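Local coordinates for stage 0 sporulation protein A homolog (Desulfitobacterium hafniense, PDB 3MJQ), which may act as a regulator of sporulation-gene activation under nutritional stress, this chain being the PAS domain of the longer protein, at residues Ile14-Arg17 against Glu18-Leu22. The protein carries 1 engineered substitution. Residues are numbered along the deposited sequence; the frame is centred on the assembly and turned at random.
Sequences IINR and EGRLL
The chain reverses through a type I beta turn from Asn-16 to Gly-19, the connection of a beta hairpin, Gly-19 N bonding to Asn-16 O at 3.1 Å, with Asn-16 N donating to Arg-20 O in its carbonyl plane (3.1 Å) and Ile-15 facing Leu-21 as an antiparallel non-hydrogen-bonded pair. Farther from the turn, Leu-22 N makes a weak bond to Ile-14 O. Asparagine suits the first turn position because its amide can fold over the backbone that follows: with CG set between its own backbone N and carbonyl carbon (chi1 65°), OD1 receives Arg-20 N at 3.2 Å, an almost straight bond (172° at the hydrogen) whose donor lies above the amide plane. Asn-16 and Arg-20 lie side by side, pointing the same way, and the aliphatic base of the arginine, at CB, adjoins the Asn-16 amide. Gly-19 has a left-handed backbone (phi 85°, psi near zero) in which a CB would crowd the preceding carbonyl oxygen, so glycine fits well. Arg-17 and Glu-18, charged residues at the exposed middle of the turn, suit a solvent-facing corner. Ile-15 CG2 meets Leu-21 CD1 at 3.9 Å on the face these two share; Ile-14 CG2 packs on Leu-22 CD2 at 3.8 Å, the two side chains crossing at about a right angle. Ile-14, Ile-15 and Leu-21 are buried, which suits their branched apolar side chains; Leu-22 is only partly so. The hairpin of strands 11-16 and 21-24 lies at the edge of the antiparallel PAS sheet. Ile-15 rests on Leu-60 and Phe-64 of helix 53-65, whereas Ile-14 and Leu-22 both touch Cys-99 of strand 98-106.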
loop_
_atom_site.group_PDB
_atom_site.type_symbol
_atom_site.label_atom_id
_atom_site.label_comp_id
_atom_site.label_asym_id
_atom_site.label_seq_id
_atom_site.Cartn_x
_atom_site.Cartn_y
_atom_site.Cartn_z
ATOM N N ILE A 14 6.719 -7.690 3.307
ATOM C CA ILE A 14 6.721 -8.297 1.993
ATOM C C ILE A 14 7.019 -9.739 2.386
ATOM O O ILE A 14 8.019 -10.004 3.040
ATOM C CB ILE A 14 7.835 -7.731 1.075
ATOM C CG1 ILE A 14 7.395 -6.417 0.433
ATOM C CG2 ILE A 14 8.105 -8.690 -0.059
ATOM C CD1 ILE A 14 7.549 -5.225 1.293
ATOM N N ILE A 15 6.145 -10.672 2.034
ATOM C CA ILE A 15 6.374 -12.058 2.419
ATOM C C ILE A 15 6.277 -12.983 1.219
ATOM O O ILE A 15 5.403 -12.813 0.366
ATOM C CB ILE A 15 5.374 -12.484 3.535
ATOM C CG1 ILE A 15 3.955 -12.590 2.985
ATOM C CG2 ILE A 15 5.346 -11.422 4.635
ATOM C CD1 ILE A 15 3.568 -13.975 2.590
ATOM N N ASN A 16 7.183 -13.958 1.160
ATOM C CA ASN A 16 7.239 -14.905 0.049
ATOM C C ASN A 16 6.241 -16.045 0.122
ATOM O O ASN A 16 5.422 -16.120 1.033
ATOM C CB ASN A 16 8.647 -15.490 -0.084
ATOM C CG ASN A 16 9.043 -16.323 1.106
ATOM O OD1 ASN A 16 8.321 -17.226 1.510
ATOM N ND2 ASN A 16 10.201 -16.030 1.671
ATOM N N ARG A 17 6.329 -16.936 -0.855
ATOM C CA ARG A 17 5.447 -18.090 -0.954
ATOM C C ARG A 17 5.519 -19.010 0.269
ATOM O O ARG A 17 4.532 -19.646 0.637
ATOM C CB ARG A 17 5.798 -18.876 -2.218
ATOM C CG ARG A 17 4.714 -19.811 -2.675
ATOM C CD ARG A 17 4.357 -19.530 -4.119
ATOM N NE ARG A 17 3.123 -20.207 -4.505
ATOM C CZ ARG A 17 2.538 -20.078 -5.692
ATOM N NH1 ARG A 17 3.077 -19.294 -6.617
ATOM N NH2 ARG A 17 1.414 -20.737 -5.954
ATOM N N GLU A 18 6.697 -19.073 0.890
ATOM C CA GLU A 18 6.941 -19.916 2.063
ATOM C C GLU A 18 6.573 -19.269 3.381
ATOM O O GLU A 18 6.718 -19.883 4.440
ATOM C CB GLU A 18 8.410 -20.324 2.140
ATOM C CG GLU A 18 8.714 -21.690 1.584
ATOM C CD GLU A 18 9.715 -22.423 2.450
ATOM O OE1 GLU A 18 10.620 -21.752 2.996
ATOM O OE2 GLU A 18 9.602 -23.663 2.581
ATOM N N GLY A 19 6.124 -18.020 3.322
ATOM C CA GLY A 19 5.733 -17.328 4.534
ATOM C C GLY A 19 6.865 -16.648 5.271
ATOM O O GLY A 19 6.728 -16.296 6.435
ATOM N N ARG A 20 7.997 -16.468 4.606
ATOM C CA ARG A 20 9.109 -15.794 5.257
ATOM C C ARG A 20 9.039 -14.283 5.005
ATOM O O ARG A 20 8.553 -13.830 3.964
ATOM C CB ARG A 20 10.455 -16.370 4.782
ATOM C CG ARG A 20 10.811 -17.738 5.380
ATOM C CD ARG A 20 10.476 -17.804 6.872
ATOM N NE ARG A 20 11.391 -18.660 7.623
ATOM C CZ ARG A 20 12.633 -18.316 7.967
ATOM N NH1 ARG A 20 13.116 -17.127 7.627
ATOM N NH2 ARG A 20 13.392 -19.156 8.658
ATOM N N LEU A 21 9.518 -13.511 5.975
ATOM C CA LEU A 21 9.497 -12.058 5.881
ATOM C C LEU A 21 10.660 -11.439 5.120
ATOM O O LEU A 21 11.710 -11.155 5.697
ATOM C CB LEU A 21 9.424 -11.440 7.281
ATOM C CG LEU A 21 8.033 -11.167 7.880
ATOM C CD1 LEU A 21 7.185 -12.436 7.892
ATOM C CD2 LEU A 21 8.190 -10.626 9.295
ATOM N N LEU A 22 10.453 -11.217 3.827
ATOM C CA LEU A 22 11.460 -10.606 2.972
ATOM C C LEU A 22 11.745 -9.162 3.402
ATOM O O LEU A 22 12.902 -8.747 3.467
ATOM C CB LEU A 22 10.982 -10.634 1.521
ATOM C CG LEU A 22 11.060 -11.964 0.765
ATOM C CD1 LEU A 22 10.897 -13.129 1.707
ATOM C CD2 LEU A 22 9.989 -11.986 -0.308
#